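Local atomic coordinates of polysaccharide deacetylase (Ammonifex degensii, PDB entry 4WCJ), a protein that probably removes N-acetyl groups from poly-beta-1,6-N-acetyl-D-glucosamine, as a zinc-binding family 4 carbohydrate esterase. Residues 99-109 and 135-146; 70-78 and 89-97. One frame throughout, in Å; residues are numbered along the deposited sequence.

Contact 1: residues 99-109 and 135-146; sequences DGDLSVYRHAF and FSMCSWEQIKEM. With ZN (zinc ion), chain B.
Gly100 and Leu102 are tied to Cys138 and Ser136 by two backbone hydrogen bonds. Cys138 N donates to Gly100 O at 2.7 Å, almost straight on to the carbonyl. Leu102 N donates to Ser136 O at 2.9 Å, from a more tilted approach. Together they make a single bridge between Asp101 and Met137. Polar side chains meet further along the helices. The hydroxyl OH of Tyr105 donates to Glu145 OE2 at 2.7 Å, from above the carboxylate plane, and ring and carboxylate are steeply turned, 78° apart.

This is the metal-site end of a family 4 carbohydrate esterase barrel. Strand 91-99 ends at Asp99, whose OD1 binds the zinc ion at 2.2 Å. His157 and His162 complete the protein ligands. The chain then turns into helix 102-114, which packs beside helix 140-148.

Aromatic contacts fill the space between these helices. Gln142 CG sits over the centre of one Tyr105 face, 3.6 Å from the ring centroid. Gln142 OE1 accepts from Ser139 N, and Ser139 OG accepts from Gln142 N, a capping box that holds the amide end. Met146 CG likewise lies over the Phe109 ring, 3.6 Å from its centroid. Chi1 of -70° and an extended chi2 carry Met146 SD to the edge of the Tyr105 ring, and it stands oblique to the Phe109 ring.

Contact 2: residues 70-78 and 89-97; sequences VRFVTPQEA and PGKLVLVTF
A beta-alpha-beta unit is closed here, where strand 71-72 pairs in parallel with strand 91-99 and helix 75-82 makes the connection. Three backbone hydrogen bonds hold the strands. Arg71 N donates to Lys91 O at 3.2 Å. Val93 N donates to Arg71 O at 3.0 Å, and Val73 N to Val93 O at 2.9 Å. Past Val73 the chains part, and a water links Val73 O to Val95 N.

Val70, Phe72, Val93 and Val95 pack together, and Val70 and Phe72 also touch helix 55-67. Val70 CG1 meets Val93 CG2 at 3.5 Å, a tight carbon pair. The Phe72 side chain lies alongside Val93 and points the same way. Its CG stands anti to the carbonyl carbon (chi1 -69°), which brings CE2 within 3.8 Å of Val95 CG2. That methyl lies at the ring edge, near its plane. Leu62 and Leu65 of helix 55-67 also touch this ring. An alanine in place of Phe72 would probably open a gap beside Val93 and Val95 and leave Leu62 and Leu65 without this ring.

Leu94 packs against the connecting helix. It forks at CG: CD1 comes to 3.3 Å from Val73 O and also nears Pro75, while CD2 meets Ala78 CB at 4.0 Å. The helix start is fixed by a capping box. Thr74 OG1 accepts from Glu77 N, and Glu77 OE1 accepts from Thr74 N. Glu77 OE2 also forms a salt bridge with Arg71 NH2, in which the hydrogen bond is weak. Two parallel neighbouring strands joined by a helix that packs on the second, through Leu94 against Pro75 and Ala78, are typical of a beta-alpha-beta crossover in a beta/alpha barrel.

In the fold
Strand 91-99 connects the two contacts. Contact 2 uses its first part, and contact 1 begins at its last residue, Asp99, before helix 102-114. Their centres lie about 21 Å apart, yet they touch directly. Phe97 CD2 is 3.5 Å from Val104 CG2, and Phe97 CZ is 3.7 Å from Ala108 CB, so the strand packs against the helix that follows it. Contact 1 holds a zinc ligand: the side chain of Asp99 is about 3 Å, at nearest atoms, from those of His157 and His162. Contact 2 lies away from the metal site, at the other end of the same strand. Strand 119-123 borders both contacts.

Contact 1: residues 99-109 and 135-146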
loop_
_atom_site.group_PDB
_atom_site.type_symbol
_atom_site.label_atom_id
_atom_site.label_comp_id
_atom_site.label_asym_id
_atom_site.label_seq_id
_atom_site.Cartn_x
_atom_site.Cartn_y
_atom_site.Cartn_z
ATOM N N ASP A 99 -3.983 2.990 -5.039
ATOM C CA ASP A 99 -4.881 3.844 -5.852
ATOM C C ASP A 99 -6.335 3.353 -5.860
ATOM O O ASP A 99 -7.239 4.082 -5.440
ATOM C CB ASP A 99 -4.401 4.012 -7.300
ATOM C CG ASP A 99 -3.129 4.832 -7.389
ATOM O OD1 ASP A 99 -2.705 5.345 -6.345
ATOM O OD2 ASP A 99 -2.554 4.945 -8.491
ATOM N N GLY A 100 -6.561 2.133 -6.341
ATOM C CA GLY A 100 -7.908 1.599 -6.390
ATOM C C GLY A 100 -8.255 1.004 -7.743
ATOM O O GLY A 100 -9.431 0.781 -8.046
ATOM N N ASP A 101 -7.235 0.745 -8.561
ATOM C CA ASP A 101 -7.474 0.291 -9.929
ATOM C C ASP A 101 -8.342 -0.970 -9.990
ATOM O O ASP A 101 -8.193 -1.873 -9.173
ATOM C CB ASP A 101 -6.158 0.033 -10.652
ATOM C CG ASP A 101 -6.340 -0.078 -12.151
ATOM O OD1 ASP A 101 -6.487 0.976 -12.811
ATOM O OD2 ASP A 101 -6.341 -1.207 -12.682
ATOM N N LEU A 102 -9.243 -1.016 -10.969
ATOM C CA LEU A 102 -10.116 -2.167 -11.168
ATOM C C LEU A 102 -9.330 -3.465 -11.330
ATOM O O LEU A 102 -9.809 -4.534 -10.959
ATOM C CB LEU A 102 -11.010 -1.947 -12.392
ATOM C CG LEU A 102 -11.970 -3.082 -12.746
ATOM C CD1 LEU A 102 -12.868 -3.423 -11.555
ATOM C CD2 LEU A 102 -12.794 -2.729 -13.975
ATOM N N SER A 103 -8.121 -3.375 -11.881
ATOM C CA SER A 103 -7.339 -4.585 -12.119
ATOM C C SER A 103 -6.953 -5.271 -10.819
ATOM O O SER A 103 -6.672 -6.459 -10.823
ATOM C CB SER A 103 -6.072 -4.290 -12.936
ATOM O OG SER A 103 -5.156 -3.497 -12.192
ATOM N N VAL A 104 -6.910 -4.531 -9.706
ATOM C CA VAL A 104 -6.667 -5.195 -8.424
ATOM C C VAL A 104 -7.785 -6.210 -8.153
ATOM O O VAL A 104 -7.527 -7.317 -7.682
ATOM C CB VAL A 104 -6.555 -4.181 -7.257
ATOM C CG1 VAL A 104 -6.310 -4.906 -5.925
ATOM C CG2 VAL A 104 -5.433 -3.197 -7.534
ATOM N N TYR A 105 -9.029 -5.845 -8.459
ATOM C CA TYR A 105 -10.148 -6.768 -8.306
ATOM C C TYR A 105 -10.168 -7.841 -9.391
ATOM O O TYR A 105 -10.289 -9.030 -9.098
ATOM C CB TYR A 105 -11.475 -6.008 -8.323
ATOM C CG TYR A 105 -12.694 -6.895 -8.273
ATOM C CD1 TYR A 105 -13.113 -7.472 -7.079
ATOM C CD2 TYR A 105 -13.431 -7.157 -9.421
ATOM C CE1 TYR A 105 -14.235 -8.291 -7.038
ATOM C CE2 TYR A 105 -14.554 -7.969 -9.389
ATOM C CZ TYR A 105 -14.953 -8.530 -8.195
ATOM O OH TYR A 105 -16.065 -9.338 -8.172
ATOM N N ARG A 106 -10.053 -7.410 -10.642
ATOM C CA ARG A 106 -10.258 -8.302 -11.782
ATOM C C ARG A 106 -9.115 -9.297 -11.986
ATOM O O ARG A 106 -9.348 -10.445 -12.384
ATOM C CB ARG A 106 -10.475 -7.478 -13.052
ATOM C CG ARG A 106 -10.829 -8.296 -14.284
ATOM C CD ARG A 106 -11.259 -7.405 -15.445
ATOM N NE ARG A 106 -12.473 -6.649 -15.137
ATOM C CZ ARG A 106 -13.150 -5.933 -16.029
ATOM N NH1 ARG A 106 -14.246 -5.278 -15.667
ATOM N NH2 ARG A 106 -12.735 -5.876 -17.287
ATOM N N HIS A 107 -7.893 -8.878 -11.678
ATOM C CA HIS A 107 -6.720 -9.685 -11.990
ATOM C C HIS A 107 -5.837 -10.033 -10.791
ATOM O O HIS A 107 -5.372 -11.160 -10.681
ATOM C CB HIS A 107 -5.875 -8.974 -13.049
ATOM C CG HIS A 107 -6.599 -8.725 -14.336
ATOM N ND1 HIS A 107 -7.275 -9.718 -15.017
ATOM C CD2 HIS A 107 -6.737 -7.601 -15.080
ATOM C CE1 HIS A 107 -7.804 -9.215 -16.118
ATOM N NE2 HIS A 107 -7.490 -7.932 -16.181
ATOM N N ALA A 108 -5.574 -9.071 -9.908
ATOM C CA ALA A 108 -4.720 -9.348 -8.756
ATOM C C ALA A 108 -5.414 -10.246 -7.730
ATOM O O ALA A 108 -4.837 -11.224 -7.246
ATOM C CB ALA A 108 -4.273 -8.046 -8.099
ATOM N N PHE A 109 -6.657 -9.906 -7.401
ATOM C CA PHE A 109 -7.404 -10.608 -6.352
ATOM C C PHE A 109 -7.527 -12.135 -6.546
ATOM O O PHE A 109 -7.353 -12.879 -5.576
ATOM C CB PHE A 109 -8.799 -9.985 -6.209
ATOM C CG PHE A 109 -9.647 -10.615 -5.124
ATOM C CD1 PHE A 109 -9.165 -10.740 -3.830
ATOM C CD2 PHE A 109 -10.937 -11.037 -5.394
ATOM C CE1 PHE A 109 -9.936 -11.303 -2.835
ATOM C CE2 PHE A 109 -11.725 -11.597 -4.397
ATOM C CZ PHE A 109 -11.224 -11.732 -3.115
ATOM N N PHE A 135 -8.366 5.225 -16.044
ATOM C CA PHE A 135 -8.542 3.846 -15.609
ATOM C C PHE A 135 -9.781 3.673 -14.744
ATOM O O PHE A 135 -10.023 4.465 -13.823
ATOM C CB PHE A 135 -7.332 3.361 -14.815
ATOM C CG PHE A 135 -6.078 3.244 -15.615
ATOM C CD1 PHE A 135 -5.318 4.371 -15.907
ATOM C CD2 PHE A 135 -5.629 2.005 -16.045
ATOM C CE1 PHE A 135 -4.141 4.271 -16.642
ATOM C CE2 PHE A 135 -4.450 1.898 -16.774
ATOM C CZ PHE A 135 -3.705 3.030 -17.066
ATOM N N SER A 136 -10.545 2.615 -15.001
ATOM C CA SER A 136 -11.649 2.281 -14.108
ATOM C C SER A 136 -11.104 1.917 -12.749
ATOM O O SER A 136 -10.091 1.218 -12.644
ATOM C CB SER A 136 -12.478 1.128 -14.652
ATOM O OG SER A 136 -13.007 1.462 -15.917
ATOM N N MET A 137 -11.770 2.420 -11.714
ATOM C CA MET A 137 -11.446 2.064 -10.336
ATOM C C MET A 137 -12.392 0.970 -9.885
ATOM O O MET A 137 -13.473 0.818 -10.440
ATOM C CB MET A 137 -11.563 3.278 -9.405
ATOM C CG MET A 137 -10.618 4.431 -9.749
ATOM S SD MET A 137 -8.870 4.102 -9.395
ATOM C CE MET A 137 -8.277 3.696 -11.036
ATOM N N CYS A 138 -11.978 0.198 -8.889
ATOM C CA CYS A 138 -12.898 -0.706 -8.216
ATOM C C CYS A 138 -14.121 0.064 -7.742
ATOM O O CYS A 138 -14.029 1.247 -7.399
ATOM C CB CYS A 138 -12.230 -1.382 -7.012
ATOM S SG CYS A 138 -10.886 -2.483 -7.408
ATOM N N SER A 139 -15.266 -0.603 -7.749
ATOM C CA SER A 139 -16.446 -0.072 -7.072
ATOM C C SER A 139 -16.388 -0.409 -5.584
ATOM O O SER A 139 -15.593 -1.250 -5.159
ATOM C CB SER A 139 -17.711 -0.654 -7.693
ATOM O OG SER A 139 -17.800 -2.044 -7.400
ATOM N N TRP A 140 -17.229 0.235 -4.788
ATOM C CA TRP A 140 -17.330 -0.135 -3.378
ATOM C C TRP A 140 -17.783 -1.590 -3.200
ATOM O O TRP A 140 -17.308 -2.271 -2.295
ATOM C CB TRP A 140 -18.265 0.822 -2.652
ATOM C CG TRP A 140 -17.599 2.138 -2.405
ATOM C CD1 TRP A 140 -17.909 3.340 -2.970
ATOM C CD2 TRP A 140 -16.465 2.368 -1.562
ATOM N NE1 TRP A 140 -17.055 4.313 -2.504
ATOM C CE2 TRP A 140 -16.151 3.737 -1.649
ATOM C CE3 TRP A 140 -15.678 1.543 -0.752
ATOM C CZ2 TRP A 140 -15.101 4.310 -0.934
ATOM C CZ3 TRP A 140 -14.630 2.111 -0.038
ATOM C CH2 TRP A 140 -14.354 3.486 -0.137
ATOM N N GLU A 141 -18.671 -2.075 -4.070
ATOM C CA GLU A 141 -19.096 -3.476 -3.986
ATOM C C GLU A 141 -17.903 -4.400 -4.156
ATOM O O GLU A 141 -17.778 -5.413 -3.474
ATOM C CB GLU A 141 -20.146 -3.805 -5.047
ATOM C CG GLU A 141 -21.463 -3.110 -4.864
ATOM C CD GLU A 141 -22.532 -3.665 -5.786
ATOM O OE1 GLU A 141 -23.727 -3.390 -5.541
ATOM O OE2 GLU A 141 -22.175 -4.380 -6.750
ATOM N N GLN A 142 -17.019 -4.039 -5.077
ATOM C CA GLN A 142 -15.872 -4.871 -5.379
ATOM C C GLN A 142 -14.850 -4.845 -4.250
ATOM O O GLN A 142 -14.291 -5.877 -3.896
ATOM C CB GLN A 142 -15.246 -4.433 -6.703
ATOM C CG GLN A 142 -16.031 -4.931 -7.922
ATOM C CD GLN A 142 -15.690 -4.174 -9.193
ATOM O OE1 GLN A 142 -15.162 -3.058 -9.143
ATOM N NE2 GLN A 142 -15.995 -4.778 -10.340
ATOM N N ILE A 143 -14.625 -3.672 -3.663
ATOM C CA ILE A 143 -13.743 -3.565 -2.499
ATOM C C ILE A 143 -14.315 -4.370 -1.321
ATOM O O ILE A 143 -13.594 -5.137 -0.661
ATOM C CB ILE A 143 -13.548 -2.095 -2.102
ATOM C CG1 ILE A 143 -12.677 -1.385 -3.144
ATOM C CG2 ILE A 143 -12.916 -1.986 -0.711
ATOM C CD1 ILE A 143 -12.713 0.112 -3.048
ATOM N N LYS A 144 -15.615 -4.212 -1.084
ATOM C CA LYS A 144 -16.294 -4.944 -0.022
ATOM C C LYS A 144 -16.148 -6.449 -0.190
ATOM O O LYS A 144 -15.946 -7.164 0.794
ATOM C CB LYS A 144 -17.776 -4.561 0.037
ATOM C CG LYS A 144 -18.030 -3.184 0.633
ATOM C CD LYS A 144 -19.474 -2.761 0.485
ATOM C CE LYS A 144 -19.683 -1.336 0.976
ATOM N NZ LYS A 144 -21.109 -0.922 0.940
ATOM N N GLU A 145 -16.247 -6.933 -1.423
ATOM C CA GLU A 145 -16.142 -8.370 -1.671
ATOM C C GLU A 145 -14.731 -8.852 -1.322
ATOM O O GLU A 145 -14.544 -9.936 -0.763
ATOM C CB GLU A 145 -16.487 -8.692 -3.127
ATOM C CG GLU A 145 -16.156 -10.110 -3.539
ATOM C CD GLU A 145 -16.462 -10.392 -5.000
ATOM O OE1 GLU A 145 -16.085 -11.484 -5.475
ATOM O OE2 GLU A 145 -17.080 -9.532 -5.671
ATOM N N MET A 146 -13.732 -8.039 -1.638
ATOM C CA MET A 146 -12.364 -8.414 -1.314
ATOM C C MET A 146 -12.110 -8.385 0.186
ATOM O O MET A 146 -11.432 -9.263 0.721
ATOM C CB MET A 146 -11.380 -7.509 -2.050
ATOM C CG MET A 146 -11.373 -7.778 -3.544
ATOM S SD MET A 146 -10.039 -6.917 -4.415
ATOM C CE MET A 146 -10.576 -5.211 -4.200
HETATM ZN ZN ZN B . -0.935 6.430 -5.730
HETATM O O HOH W 1 -0.166 6.118 -7.813
HETATM O O HOH W 2 -17.867 -7.144 -9.917
HETATM O O HOH W 3 -16.125 -4.806 -13.253
HETATM O O HOH W 4 1.012 5.230 -5.442
#

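Contact 2: residues 70-78 and 89-97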
loop_
_atom_site.group_PDB
_atom_site.type_symbol
_atom_site.label_atom_id
_atom_site.label_comp_id
_atom_site.label_asym_id
_atom_site.label_seq_id
_atom_site.Cartn_x
_atom_site.Cartn_y
_atom_site.Cartn_z
ATOM N N VAL A 70 9.867 -17.180 1.687
ATOM C CA VAL A 70 9.369 -15.917 2.228
ATOM C C VAL A 70 7.981 -16.077 2.869
ATOM O O VAL A 70 7.084 -16.675 2.271
ATOM C CB VAL A 70 9.306 -14.838 1.126
ATOM C CG1 VAL A 70 8.329 -13.746 1.491
ATOM C CG2 VAL A 70 10.697 -14.266 0.855
ATOM N N ARG A 71 7.816 -15.546 4.082
ATOM C CA ARG A 71 6.526 -15.566 4.773
ATOM C C ARG A 71 5.688 -14.319 4.481
ATOM O O ARG A 71 6.116 -13.196 4.763
ATOM C CB ARG A 71 6.733 -15.699 6.286
ATOM C CG ARG A 71 5.526 -15.293 7.112
ATOM C CD ARG A 71 5.647 -15.754 8.555
ATOM N NE ARG A 71 4.373 -15.633 9.262
ATOM C CZ ARG A 71 4.105 -16.213 10.428
ATOM N NH1 ARG A 71 5.022 -16.963 11.023
ATOM N NH2 ARG A 71 2.915 -16.046 10.997
ATOM N N PHE A 72 4.498 -14.516 3.915
ATOM C CA PHE A 72 3.580 -13.404 3.672
ATOM C C PHE A 72 2.762 -13.084 4.919
ATOM O O PHE A 72 2.097 -13.952 5.504
ATOM C CB PHE A 72 2.651 -13.699 2.494
ATOM C CG PHE A 72 3.342 -13.721 1.159
ATOM C CD1 PHE A 72 3.874 -14.898 0.661
ATOM C CD2 PHE A 72 3.459 -12.562 0.398
ATOM C CE1 PHE A 72 4.505 -14.925 -0.570
ATOM C CE2 PHE A 72 4.079 -12.583 -0.834
ATOM C CZ PHE A 72 4.612 -13.767 -1.318
ATOM N N VAL A 73 2.798 -11.811 5.284
ATOM C CA VAL A 73 2.329 -11.288 6.557
ATOM C C VAL A 73 1.045 -10.450 6.366
ATOM O O VAL A 73 0.865 -9.813 5.325
ATOM C CB VAL A 73 3.475 -10.453 7.206
ATOM C CG1 VAL A 73 3.145 -8.953 7.285
ATOM C CG2 VAL A 73 3.913 -11.037 8.546
ATOM N N THR A 74 0.137 -10.474 7.345
ATOM C CA THR A 74 -1.066 -9.638 7.281
ATOM C C THR A 74 -0.724 -8.208 7.682
ATOM O O THR A 74 0.292 -7.975 8.339
ATOM C CB THR A 74 -2.198 -10.158 8.209
ATOM O OG1 THR A 74 -1.781 -10.056 9.575
ATOM C CG2 THR A 74 -2.558 -11.600 7.887
ATOM N N PRO A 75 -1.562 -7.236 7.285
ATOM C CA PRO A 75 -1.303 -5.877 7.767
ATOM C C PRO A 75 -1.235 -5.788 9.301
ATOM O O PRO A 75 -0.377 -5.072 9.817
ATOM C CB PRO A 75 -2.488 -5.083 7.205
ATOM C CG PRO A 75 -2.835 -5.804 5.950
ATOM C CD PRO A 75 -2.662 -7.269 6.303
ATOM N N GLN A 76 -2.111 -6.500 10.009
ATOM C CA GLN A 76 -2.056 -6.529 11.470
ATOM C C GLN A 76 -0.735 -7.099 11.974
ATOM O O GLN A 76 -0.140 -6.568 12.912
ATOM C CB GLN A 76 -3.216 -7.345 12.046
ATOM C CG GLN A 76 -4.247 -6.515 12.796
ATOM C CD GLN A 76 -3.627 -5.689 13.903
ATOM O OE1 GLN A 76 -2.799 -6.179 14.669
ATOM N NE2 GLN A 76 -4.008 -4.416 13.978
ATOM N N GLU A 77 -0.286 -8.187 11.354
ATOM C CA GLU A 77 0.986 -8.810 11.718
ATOM C C GLU A 77 2.130 -7.830 11.504
ATOM O O GLU A 77 3.040 -7.732 12.330
ATOM C CB GLU A 77 1.221 -10.091 10.905
ATOM C CG GLU A 77 0.506 -11.314 11.470
ATOM C CD GLU A 77 0.611 -12.548 10.585
ATOM O OE1 GLU A 77 0.836 -12.412 9.369
ATOM O OE2 GLU A 77 0.454 -13.671 11.113
ATOM N N ALA A 78 2.057 -7.093 10.399
ATOM C CA ALA A 78 3.091 -6.119 10.065
ATOM C C ALA A 78 3.166 -5.029 11.122
ATOM O O ALA A 78 4.260 -4.614 11.521
ATOM C CB ALA A 78 2.829 -5.511 8.691
ATOM N N PRO A 89 10.324 -13.643 13.812
ATOM C CA PRO A 89 11.671 -13.573 13.229
ATOM C C PRO A 89 11.689 -13.851 11.723
ATOM O O PRO A 89 10.634 -13.983 11.104
ATOM C CB PRO A 89 12.426 -14.664 13.996
ATOM C CG PRO A 89 11.344 -15.642 14.454
ATOM C CD PRO A 89 9.994 -15.044 14.114
ATOM N N GLY A 90 12.887 -13.911 11.143
ATOM C CA GLY A 90 13.060 -14.283 9.748
ATOM C C GLY A 90 12.711 -13.242 8.691
ATOM O O GLY A 90 12.720 -12.037 8.945
ATOM N N LYS A 91 12.379 -13.741 7.502
ATOM C CA LYS A 91 12.152 -12.939 6.301
ATOM C C LYS A 91 10.659 -12.710 6.006
ATOM O O LYS A 91 9.966 -13.640 5.599
ATOM C CB LYS A 91 12.807 -13.643 5.111
ATOM C CG LYS A 91 13.272 -12.740 4.017
ATOM C CD LYS A 91 14.776 -12.500 4.096
ATOM C CE LYS A 91 15.550 -13.579 3.355
ATOM N NZ LYS A 91 16.974 -13.187 3.141
ATOM N N LEU A 92 10.180 -11.477 6.172
ATOM C CA LEU A 92 8.745 -11.178 6.051
ATOM C C LEU A 92 8.416 -10.279 4.858
ATOM O O LEU A 92 9.224 -9.433 4.475
ATOM C CB LEU A 92 8.242 -10.517 7.335
ATOM C CG LEU A 92 8.797 -11.104 8.635
ATOM C CD1 LEU A 92 8.327 -10.298 9.824
ATOM C CD2 LEU A 92 8.400 -12.565 8.785
ATOM N N VAL A 93 7.228 -10.455 4.278
ATOM C CA VAL A 93 6.768 -9.600 3.181
ATOM C C VAL A 93 5.285 -9.256 3.297
ATOM O O VAL A 93 4.456 -10.125 3.547
ATOM C CB VAL A 93 7.019 -10.252 1.799
ATOM C CG1 VAL A 93 6.268 -9.510 0.698
ATOM C CG2 VAL A 93 8.498 -10.272 1.483
ATOM N N LEU A 94 4.972 -7.973 3.119
ATOM C CA LEU A 94 3.600 -7.499 2.999
ATOM C C LEU A 94 3.328 -7.023 1.574
ATOM O O LEU A 94 4.081 -6.208 1.023
ATOM C CB LEU A 94 3.330 -6.363 3.987
ATOM C CG LEU A 94 1.953 -5.696 3.902
ATOM C CD1 LEU A 94 0.839 -6.715 4.103
ATOM C CD2 LEU A 94 1.832 -4.584 4.922
ATOM N N VAL A 95 2.258 -7.536 0.978
ATOM C CA VAL A 95 1.820 -7.083 -0.338
ATOM C C VAL A 95 0.883 -5.886 -0.194
ATOM O O VAL A 95 -0.078 -5.936 0.577
ATOM C CB VAL A 95 1.101 -8.212 -1.115
ATOM C CG1 VAL A 95 0.577 -7.698 -2.448
ATOM C CG2 VAL A 95 2.034 -9.394 -1.315
ATOM N N THR A 96 1.181 -4.799 -0.906
ATOM C CA THR A 96 0.284 -3.643 -0.933
ATOM C C THR A 96 0.033 -3.137 -2.357
ATOM O O THR A 96 0.882 -3.276 -3.255
ATOM C CB THR A 96 0.819 -2.456 -0.071
ATOM O OG1 THR A 96 1.848 -1.747 -0.779
ATOM C CG2 THR A 96 1.333 -2.943 1.276
ATOM N N PHE A 97 -1.140 -2.538 -2.540
ATOM C CA PHE A 97 -1.526 -1.886 -3.787
ATOM C C PHE A 97 -1.962 -0.454 -3.526
ATOM O O PHE A 97 -2.693 -0.207 -2.565
ATOM C CB PHE A 97 -2.677 -2.631 -4.468
ATOM C CG PHE A 97 -2.259 -3.883 -5.169
ATOM C CD1 PHE A 97 -1.994 -5.033 -4.457
ATOM C CD2 PHE A 97 -2.134 -3.902 -6.548
ATOM C CE1 PHE A 97 -1.616 -6.189 -5.105
ATOM C CE2 PHE A 97 -1.752 -5.057 -7.201
ATOM C CZ PHE A 97 -1.486 -6.196 -6.481
HETATM O O HOH W 5 1.119 -10.004 2.195
#